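Local coordinates for protein D-aminoacyl-tRNA deacylase 1 (Homo sapiens, PDB 2OKV) that removes D-amino acids from mischarged tRNAs and glycine from glycyl-tRNA(Ala), and may also act in DNA replication as an unwinding-element-binding protein, at residues Met1-Arg7 against Val141-Ser147; Gln6-Ser12 against Val133-Gly139. All coordinates share one frame. Residue numbers count along the deposited sequence, not the author numbering.

In the fold
Both interactions start from the strand 2-8 and share Q6 and R7. Interaction 1 (M1-R7 with V141-S147) is the more buried: a regular antiparallel strand pair at one side of the mixed sheet, with an apolar face of A3, V5, I143 and L145. Interaction 2 (Q6-S12 with V133-G139) is partly buried and follows the chain round a corner from that sheet into a smaller antiparallel one, and it is more polar, R7 meeting the backbone and charge of D138. The segments 133-139 and 141-147 follow each other in the chain, and T142 OG1 and N137 ND2, 3.1 Å apart, probably hydrogen-bond between the two contacts. Both contacts also meet the second subunit.

Interaction 1 of 2, residues Met1-Arg7 against Val141-Ser147; sequences MKAVVQR and VTIELES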
ATOM      1  N   MET B   1      -1.592 -11.499 -10.821  1.00 41.44           N
ATOM      2  CA  MET B   1      -1.108 -10.111 -10.646  1.00 42.25           C
ATOM      3  C   MET B   1      -1.850  -9.410  -9.533  1.00 41.23           C
ATOM      4  O   MET B   1      -3.081  -9.503  -9.435  1.00 40.43           O
ATOM      5  CB  MET B   1      -1.243  -9.323 -11.951  1.00 42.37           C
ATOM      6  CG  MET B   1      -0.234  -8.195 -12.067  1.00 43.59           C
ATOM      7  SD  MET B   1      -0.196  -7.418 -13.681  1.00 46.18           S
ATOM      8  CE  MET B   1       0.102  -8.855 -14.692  1.00 45.15           C
ATOM      9  N   LYS B   2      -1.087  -8.735  -8.679  1.00 40.69           N
ATOM     10  CA  LYS B   2      -1.646  -7.881  -7.641  1.00 40.76           C
ATOM     11  C   LYS B   2      -1.088  -6.480  -7.770  1.00 40.49           C
ATOM     12  O   LYS B   2       0.048  -6.296  -8.222  1.00 40.06           O
ATOM     13  CB  LYS B   2      -1.297  -8.409  -6.246  1.00 41.28           C
ATOM     14  CG  LYS B   2      -1.860  -9.768  -5.882  1.00 41.81           C
ATOM     15  CD  LYS B   2      -1.839  -9.929  -4.362  1.00 44.94           C
ATOM     16  CE  LYS B   2      -1.539 -11.352  -3.915  1.00 46.50           C
ATOM     17  NZ  LYS B   2      -2.746 -12.207  -3.662  1.00 48.78           N
ATOM     18  N   ALA B   3      -1.866  -5.498  -7.324  1.00 40.20           N
ATOM     19  CA  ALA B   3      -1.416  -4.112  -7.267  1.00 39.88           C
ATOM     20  C   ALA B   3      -1.959  -3.431  -6.012  1.00 40.21           C
ATOM     21  O   ALA B   3      -3.097  -3.688  -5.599  1.00 39.75           O
ATOM     22  CB  ALA B   3      -1.879  -3.352  -8.521  1.00 40.64           C
ATOM     23  N   VAL B   4      -1.133  -2.595  -5.394  1.00 39.84           N
ATOM     24  CA  VAL B   4      -1.620  -1.674  -4.369  1.00 40.22           C
ATOM     25  C   VAL B   4      -1.556  -0.291  -4.978  1.00 40.82           C
ATOM     26  O   VAL B   4      -0.512   0.146  -5.445  1.00 41.12           O
ATOM     27  CB  VAL B   4      -0.842  -1.761  -3.040  1.00 40.16           C
ATOM     28  CG1 VAL B   4      -1.246  -0.591  -2.091  1.00 39.36           C
ATOM     29  CG2 VAL B   4      -1.105  -3.115  -2.367  1.00 38.37           C
ATOM     30  N   VAL B   5      -2.701   0.379  -4.983  1.00 41.19           N
ATOM     31  CA  VAL B   5      -2.849   1.674  -5.616  1.00 41.37           C
ATOM     32  C   VAL B   5      -3.111   2.708  -4.529  1.00 41.32           C
ATOM     33  O   VAL B   5      -4.035   2.561  -3.706  1.00 40.94           O
ATOM     34  CB  VAL B   5      -4.020   1.654  -6.630  1.00 41.66           C
ATOM     35  CG1 VAL B   5      -4.240   3.025  -7.210  1.00 42.84           C
ATOM     36  CG2 VAL B   5      -3.752   0.641  -7.760  1.00 41.07           C
ATOM     37  N   GLN B   6      -2.278   3.738  -4.489  1.00 41.30           N
ATOM     38  CA  GLN B   6      -2.461   4.801  -3.499  1.00 41.20           C
ATOM     39  C   GLN B   6      -2.692   6.123  -4.212  1.00 41.29           C
ATOM     40  O   GLN B   6      -1.929   6.482  -5.104  1.00 42.09           O
ATOM     41  CB  GLN B   6      -1.240   4.903  -2.576  1.00 40.75           C
ATOM     42  CG  GLN B   6      -1.066   3.675  -1.668  1.00 38.50           C
ATOM     43  CD  GLN B   6       0.185   3.740  -0.804  1.00 41.72           C
ATOM     44  OE1 GLN B   6       0.208   4.413   0.235  1.00 40.31           O
ATOM     45  NE2 GLN B   6       1.225   2.979  -1.201  1.00 37.24           N
ATOM     46  N   ARG B   7      -3.734   6.846  -3.817  1.00 41.09           N
ATOM     47  CA  ARG B   7      -4.003   8.156  -4.400  1.00 41.01           C
ATOM     48  C   ARG B   7      -3.017   9.130  -3.785  1.00 40.98           C
ATOM     49  O   ARG B   7      -2.882   9.180  -2.571  1.00 40.59           O
ATOM     50  CB  ARG B   7      -5.438   8.609  -4.107  1.00 41.17           C
ATOM     51  CG  ARG B   7      -5.773   9.996  -4.665  1.00 41.27           C
ATOM     52  CD  ARG B   7      -7.220  10.393  -4.433  1.00 41.16           C
ATOM     53  NE  ARG B   7      -7.464  10.768  -3.041  1.00 42.13           N
ATOM     54  CZ  ARG B   7      -8.634  11.169  -2.560  1.00 43.09           C
ATOM     55  NH1 ARG B   7      -9.703  11.222  -3.353  1.00 43.05           N
ATOM     56  NH2 ARG B   7      -8.741  11.498  -1.273  1.00 41.66           N
ATOM     57  N   VAL B 141      -6.142   7.247   0.606  1.00 38.74           N
ATOM     58  CA  VAL B 141      -7.000   6.367  -0.212  1.00 38.89           C
ATOM     59  C   VAL B 141      -6.095   5.267  -0.761  1.00 39.22           C
ATOM     60  O   VAL B 141      -5.080   5.550  -1.427  1.00 38.92           O
ATOM     61  CB  VAL B 141      -7.705   7.114  -1.372  1.00 38.64           C
ATOM     62  CG1 VAL B 141      -8.376   6.123  -2.323  1.00 39.43           C
ATOM     63  CG2 VAL B 141      -8.752   8.056  -0.831  1.00 39.53           C
ATOM     64  N   THR B 142      -6.453   4.020  -0.472  1.00 39.39           N
ATOM     65  CA  THR B 142      -5.597   2.886  -0.860  1.00 39.25           C
ATOM     66  C   THR B 142      -6.477   1.745  -1.347  1.00 38.65           C
ATOM     67  O   THR B 142      -7.375   1.324  -0.647  1.00 37.63           O
ATOM     68  CB  THR B 142      -4.768   2.393   0.353  1.00 39.81           C
ATOM     69  OG1 THR B 142      -4.106   3.502   0.975  1.00 40.00           O
ATOM     70  CG2 THR B 142      -3.724   1.337  -0.071  1.00 39.26           C
ATOM     71  N   ILE B 143      -6.200   1.226  -2.540  1.00 38.77           N
ATOM     72  CA  ILE B 143      -7.056   0.202  -3.128  1.00 39.46           C
ATOM     73  C   ILE B 143      -6.207  -0.998  -3.537  1.00 39.37           C
ATOM     74  O   ILE B 143      -5.164  -0.820  -4.166  1.00 39.41           O
ATOM     75  CB  ILE B 143      -7.799   0.756  -4.383  1.00 39.69           C
ATOM     76  CG1 ILE B 143      -8.770   1.898  -3.991  1.00 40.98           C
ATOM     77  CG2 ILE B 143      -8.514  -0.381  -5.174  1.00 40.55           C
ATOM     78  CD1 ILE B 143     -10.003   1.465  -3.218  1.00 41.57           C
ATOM     79  N   GLU B 144      -6.659  -2.198  -3.182  1.00 38.95           N
ATOM     80  CA  GLU B 144      -6.028  -3.431  -3.625  1.00 39.53           C
ATOM     81  C   GLU B 144      -6.712  -3.944  -4.896  1.00 40.23           C
ATOM     82  O   GLU B 144      -7.940  -4.069  -4.938  1.00 39.64           O
ATOM     83  CB  GLU B 144      -6.098  -4.495  -2.534  1.00 39.16           C
ATOM     84  CG  GLU B 144      -5.340  -4.136  -1.254  1.00 40.44           C
ATOM     85  CD  GLU B 144      -5.473  -5.190  -0.157  1.00 40.44           C
ATOM     86  OE1 GLU B 144      -4.921  -4.974   0.938  1.00 42.51           O
ATOM     87  OE2 GLU B 144      -6.127  -6.233  -0.380  1.00 42.46           O
ATOM     88  N   LEU B 145      -5.907  -4.227  -5.916  1.00 40.55           N
ATOM     89  CA  LEU B 145      -6.390  -4.780  -7.181  1.00 41.52           C
ATOM     90  C   LEU B 145      -5.748  -6.138  -7.451  1.00 42.28           C
ATOM     91  O   LEU B 145      -4.592  -6.374  -7.092  1.00 41.16           O
ATOM     92  CB  LEU B 145      -6.062  -3.833  -8.346  1.00 41.12           C
ATOM     93  CG  LEU B 145      -6.680  -2.424  -8.401  1.00 41.69           C
ATOM     94  CD1 LEU B 145      -6.126  -1.672  -9.638  1.00 41.63           C
ATOM     95  CD2 LEU B 145      -8.227  -2.467  -8.395  1.00 41.31           C
ATOM     96  N   GLU B 146      -6.500  -7.023  -8.095  1.00 43.92           N
ATOM     97  CA  GLU B 146      -5.974  -8.314  -8.507  1.00 46.54           C
ATOM     98  C   GLU B 146      -6.565  -8.726  -9.861  1.00 47.88           C
ATOM     99  O   GLU B 146      -7.747  -8.475 -10.127  1.00 47.12           O
ATOM    100  CB  GLU B 146      -6.250  -9.364  -7.426  1.00 46.86           C
ATOM    101  CG  GLU B 146      -5.777 -10.754  -7.800  1.00 50.04           C
ATOM    102  CD  GLU B 146      -5.231 -11.550  -6.623  1.00 53.99           C
ATOM    103  OE1 GLU B 146      -4.440 -12.493  -6.890  1.00 54.84           O
ATOM    104  OE2 GLU B 146      -5.582 -11.241  -5.455  1.00 53.23           O
ATOM    105  N   SER B 147      -5.764  -9.362 -10.714  1.00 49.91           N
ATOM    106  CA  SER B 147      -6.264  -9.688 -12.056  1.00 52.65           C
ATOM    107  C   SER B 147      -6.462 -11.151 -12.450  1.00 54.69           C
ATOM    108  O   SER B 147      -7.322 -11.449 -13.295  1.00 55.84           O
ATOM    109  CB  SER B 147      -5.516  -8.954 -13.154  1.00 52.18           C
ATOM    110  OG  SER B 147      -6.175  -9.219 -14.379  1.00 53.37           O
TER
HETATM  111  O   HOH W   1      -1.823 -12.514  -8.389  1.00 37.37           O
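V5 lies against L145, its CG2 3.8 Å from L145 CD1, and its CB is 4.5 Å from the CB of I143, the residue paired with it. A3 sets its CB 4.2 Å from L145 CB on the same face, which helix 39-51 covers in part through M45. The backbones beneath run antiparallel, their axes 4.7 Å apart at closest approach and at 161°. A3-L145 and V5-I143 are hydrogen-bonded pairs: A3 N to L145 O and L145 N to A3 O are both 2.9 Å, V5 N to I143 O is 2.9 Å, and I143 N to V5 O is 2.8 Å. S147 N to M1 O and R7 N to V141 O, both 3.0 Å, extend the pattern at the two ends. This joins the N-terminal strand to 141-146, the outermost strand on that side of the chain's five-stranded mixed sheet in the DTD fold; the other edge of 2-8 bonds to strand 26-32. Residues V4 and Q6, with C28, also bind Mg(2+). On the opposite face, V4 CG1 meets T142 CG2 at 3.7 Å, and Q6 CG is 3.9 Å from T142 CG2. This face meets the second subunit, where T142 bonds to Q79 and E144 forms a salt bridge with K2 of that subunit. Within the chain, K2 NZ makes a long, weak salt bridge to E146 OE2 (3.5 Å), and a water joins M1 N (2.6 Å) to E146 OE1 (3.0 Å). At the far end, V141 CG2 sits 3.5 Å from R7 NH2, over one face of the guanidinium, which hydrogen-bonds to D138 O and V54 O.

Interaction 2 of 2, residues Gln6-Ser12 against Val133-Gly139; sequences QRVTRAS and VHIQNDG
Two segments meet around a corner. The axes of strands 6-8 and 133-137 cross at 86°, closest approach 5.4 Å; the chain turns at T9 (phi/psi -85/-25), and strand 10-12 runs antiparallel to 133-137 at 171°, axes 4.8 Å apart at closest approach. The second segment turns at D138-G139. V8 pairs with N137 (CA to CA 4.5 Å), side chains diverging, and A11 with I135 (CA to CA 4.7 Å), side chains on one face; both pairs are non-hydrogen-bonded. S12-H134 is hydrogen-bonded, S12 N to H134 O 2.9 Å and H134 N to S12 O 2.7 Å; S12 (p) sets OG 3.5 Å from H134 CB, and the H134 ring (m) leads away. T9 N bonds to Q136 O (3.0 Å), D138 N to R7 O (2.7 Å). R7 (t, t, p) donates NE and NH2 to D138 O, both 2.8 Å. D138 (t) holds OD2 3.6 Å from R7 NE, a purely electrostatic salt bridge; water links D138 OD2 (2.9 Å) to V8 O (2.8 Å). T9 CG2 packs 3.4 Å from D138 CB. V8 (m) CG1 is 3.6 Å from I135 (m, t) CG2. Q6 (m, t) lies by I135 and N137; R10 (p, t, p) curls its guanidinium edge beside Q136 (t, t). G139 (146/-66) requires glycine; by similarity it opens the Gly-cisPro motif rejecting L-amino acids in the partner's active site. N137 (t) bonds through OD1 to V141 N and ND2 to T142 OG1, D138 OD1 to Y130 and Q132 of the second subunit; strand 18-23 flanks 10-15, and 133-139 pairs antiparallel with that subunit, carrying the sheet across the dimer.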
ATOM      1  N   GLN B   6      -2.278   3.738  -4.489  1.00 41.30           N
ATOM      2  CA  GLN B   6      -2.461   4.801  -3.499  1.00 41.20           C
ATOM      3  C   GLN B   6      -2.692   6.123  -4.212  1.00 41.29           C
ATOM      4  O   GLN B   6      -1.929   6.482  -5.104  1.00 42.09           O
ATOM      5  CB  GLN B   6      -1.240   4.903  -2.576  1.00 40.75           C
ATOM      6  CG  GLN B   6      -1.066   3.675  -1.668  1.00 38.50           C
ATOM      7  CD  GLN B   6       0.185   3.740  -0.804  1.00 41.72           C
ATOM      8  OE1 GLN B   6       0.208   4.413   0.235  1.00 40.31           O
ATOM      9  NE2 GLN B   6       1.225   2.979  -1.201  1.00 37.24           N
ATOM     10  N   ARG B   7      -3.734   6.846  -3.817  1.00 41.09           N
ATOM     11  CA  ARG B   7      -4.003   8.156  -4.400  1.00 41.01           C
ATOM     12  C   ARG B   7      -3.017   9.130  -3.785  1.00 40.98           C
ATOM     13  O   ARG B   7      -2.882   9.180  -2.571  1.00 40.59           O
ATOM     14  CB  ARG B   7      -5.438   8.609  -4.107  1.00 41.17           C
ATOM     15  CG  ARG B   7      -5.773   9.996  -4.665  1.00 41.27           C
ATOM     16  CD  ARG B   7      -7.220  10.393  -4.433  1.00 41.16           C
ATOM     17  NE  ARG B   7      -7.464  10.768  -3.041  1.00 42.13           N
ATOM     18  CZ  ARG B   7      -8.634  11.169  -2.560  1.00 43.09           C
ATOM     19  NH1 ARG B   7      -9.703  11.222  -3.353  1.00 43.05           N
ATOM     20  NH2 ARG B   7      -8.741  11.498  -1.273  1.00 41.66           N
ATOM     21  N   VAL B   8      -2.345   9.919  -4.616  1.00 41.19           N
ATOM     22  CA  VAL B   8      -1.296  10.813  -4.100  1.00 41.53           C
ATOM     23  C   VAL B   8      -1.512  12.293  -4.442  1.00 41.99           C
ATOM     24  O   VAL B   8      -2.088  12.617  -5.510  1.00 41.33           O
ATOM     25  CB  VAL B   8       0.120  10.357  -4.554  1.00 41.27           C
ATOM     26  CG1 VAL B   8       0.433   8.953  -4.026  1.00 42.03           C
ATOM     27  CG2 VAL B   8       0.275  10.419  -6.077  1.00 41.65           C
ATOM     28  N   THR B   9      -1.063  13.195  -3.559  1.00 41.46           N
ATOM     29  CA  THR B   9      -0.953  14.585  -4.006  1.00 41.80           C
ATOM     30  C   THR B   9       0.389  14.789  -4.715  1.00 40.82           C
ATOM     31  O   THR B   9       0.504  15.646  -5.579  1.00 40.02           O
ATOM     32  CB  THR B   9      -1.241  15.678  -2.919  1.00 42.47           C
ATOM     33  OG1 THR B   9      -0.026  16.126  -2.345  1.00 47.88           O
ATOM     34  CG2 THR B   9      -2.155  15.193  -1.871  1.00 39.93           C
ATOM     35  N   ARG B  10       1.375  13.954  -4.375  1.00 39.54           N
ATOM     36  CA  ARG B  10       2.630  13.868  -5.102  1.00 39.90           C
ATOM     37  C   ARG B  10       3.350  12.561  -4.745  1.00 39.14           C
ATOM     38  O   ARG B  10       3.019  11.919  -3.766  1.00 38.84           O
ATOM     39  CB  ARG B  10       3.529  15.089  -4.814  1.00 40.14           C
ATOM     40  CG  ARG B  10       3.877  15.281  -3.338  1.00 40.28           C
ATOM     41  CD  ARG B  10       4.764  16.509  -3.088  1.00 41.58           C
ATOM     42  NE  ARG B  10       4.145  17.768  -3.519  1.00 45.54           N
ATOM     43  CZ  ARG B  10       3.247  18.473  -2.826  1.00 45.25           C
ATOM     44  NH1 ARG B  10       2.830  18.067  -1.630  1.00 45.42           N
ATOM     45  NH2 ARG B  10       2.776  19.604  -3.331  1.00 45.24           N
ATOM     46  N   ALA B  11       4.340  12.177  -5.536  1.00 39.24           N
ATOM     47  CA  ALA B  11       5.085  10.956  -5.261  1.00 39.34           C
ATOM     48  C   ALA B  11       6.395  11.032  -6.002  1.00 39.49           C
ATOM     49  O   ALA B  11       6.488  11.710  -7.018  1.00 39.09           O
ATOM     50  CB  ALA B  11       4.291   9.745  -5.708  1.00 39.93           C
ATOM     51  N   SER B  12       7.415  10.349  -5.496  1.00 39.49           N
ATOM     52  CA  SER B  12       8.696  10.330  -6.193  1.00 39.39           C
ATOM     53  C   SER B  12       9.511   9.117  -5.807  1.00 39.55           C
ATOM     54  O   SER B  12       9.228   8.453  -4.810  1.00 39.49           O
ATOM     55  CB  SER B  12       9.494  11.601  -5.902  1.00 38.76           C
ATOM     56  OG  SER B  12       9.722  11.736  -4.517  1.00 40.22           O
ATOM     57  N   VAL B 133      10.609   5.197  -2.146  1.00 38.44           N
ATOM     58  CA  VAL B 133       9.439   5.657  -2.848  1.00 38.72           C
ATOM     59  C   VAL B 133       8.701   6.576  -1.890  1.00 39.42           C
ATOM     60  O   VAL B 133       8.138   6.114  -0.893  1.00 38.85           O
ATOM     61  CB  VAL B 133       8.557   4.462  -3.318  1.00 38.76           C
ATOM     62  CG1 VAL B 133       7.447   4.959  -4.258  1.00 38.78           C
ATOM     63  CG2 VAL B 133       9.471   3.404  -4.034  1.00 38.48           C
ATOM     64  N   HIS B 134       8.772   7.879  -2.170  1.00 40.00           N
ATOM     65  CA  HIS B 134       8.134   8.890  -1.342  1.00 41.25           C
ATOM     66  C   HIS B 134       6.685   8.993  -1.798  1.00 41.19           C
ATOM     67  O   HIS B 134       6.413   9.323  -2.931  1.00 40.91           O
ATOM     68  CB  HIS B 134       8.855  10.244  -1.485  1.00 42.04           C
ATOM     69  CG  HIS B 134      10.267  10.241  -0.968  1.00 44.01           C
ATOM     70  ND1 HIS B 134      11.299   9.586  -1.609  1.00 48.49           N
ATOM     71  CD2 HIS B 134      10.815  10.820   0.123  1.00 46.73           C
ATOM     72  CE1 HIS B 134      12.419   9.751  -0.929  1.00 47.78           C
ATOM     73  NE2 HIS B 134      12.155  10.507   0.122  1.00 49.04           N
ATOM     74  N   ILE B 135       5.758   8.638  -0.922  1.00 41.46           N
ATOM     75  CA  ILE B 135       4.360   8.570  -1.294  1.00 40.94           C
ATOM     76  C   ILE B 135       3.574   9.504  -0.392  1.00 41.31           C
ATOM     77  O   ILE B 135       3.460   9.246   0.812  1.00 41.94           O
ATOM     78  CB  ILE B 135       3.811   7.116  -1.174  1.00 40.74           C
ATOM     79  CG1 ILE B 135       4.631   6.174  -2.070  1.00 40.52           C
ATOM     80  CG2 ILE B 135       2.322   7.067  -1.554  1.00 40.98           C
ATOM     81  CD1 ILE B 135       4.290   4.703  -1.950  1.00 41.09           C
ATOM     82  N   GLN B 136       3.033  10.590  -0.955  1.00 40.66           N
ATOM     83  CA  GLN B 136       2.152  11.447  -0.159  1.00 39.64           C
ATOM     84  C   GLN B 136       0.710  11.015  -0.410  1.00 40.21           C
ATOM     85  O   GLN B 136       0.039  11.521  -1.324  1.00 39.30           O
ATOM     86  CB  GLN B 136       2.373  12.947  -0.426  1.00 39.98           C
ATOM     87  CG  GLN B 136       1.586  13.827   0.583  1.00 39.33           C
ATOM     88  CD  GLN B 136       1.742  15.325   0.400  1.00 40.18           C
ATOM     89  OE1 GLN B 136       0.764  16.093   0.562  1.00 43.03           O
ATOM     90  NE2 GLN B 136       2.953  15.763   0.085  1.00 35.88           N
ATOM     91  N   ASN B 137       0.261  10.045   0.392  1.00 39.21           N
ATOM     92  CA  ASN B 137      -1.036   9.419   0.212  1.00 39.04           C
ATOM     93  C   ASN B 137      -2.138  10.407   0.619  1.00 38.74           C
ATOM     94  O   ASN B 137      -2.211  10.816   1.774  1.00 38.82           O
ATOM     95  CB  ASN B 137      -1.105   8.118   1.021  1.00 39.51           C
ATOM     96  CG  ASN B 137      -2.333   7.261   0.674  1.00 40.39           C
ATOM     97  OD1 ASN B 137      -3.404   7.775   0.399  1.00 41.39           O
ATOM     98  ND2 ASN B 137      -2.158   5.945   0.676  1.00 39.23           N
ATOM     99  N   ASP B 138      -2.969  10.776  -0.353  1.00 38.26           N
ATOM    100  CA  ASP B 138      -3.983  11.840  -0.224  1.00 38.28           C
ATOM    101  C   ASP B 138      -5.312  11.278   0.259  1.00 37.99           C
ATOM    102  O   ASP B 138      -6.095  10.754  -0.544  1.00 37.90           O
ATOM    103  CB  ASP B 138      -4.141  12.499  -1.588  1.00 37.98           C
ATOM    104  CG  ASP B 138      -5.149  13.603  -1.605  1.00 38.25           C
ATOM    105  OD1 ASP B 138      -5.380  14.251  -0.565  1.00 38.06           O
ATOM    106  OD2 ASP B 138      -5.692  13.837  -2.703  1.00 38.64           O
ATOM    107  N   GLY B 139      -5.544  11.362   1.576  1.00 37.33           N
ATOM    108  CA  GLY B 139      -6.804  10.913   2.173  1.00 37.23           C
ATOM    109  C   GLY B 139      -6.696  10.312   3.568  1.00 37.53           C
ATOM    110  O   GLY B 139      -7.232  10.868   4.533  1.00 36.42           O
TER
HETATM  111  O   HOH W   2      -4.759  13.461  -5.390  1.00 31.38           O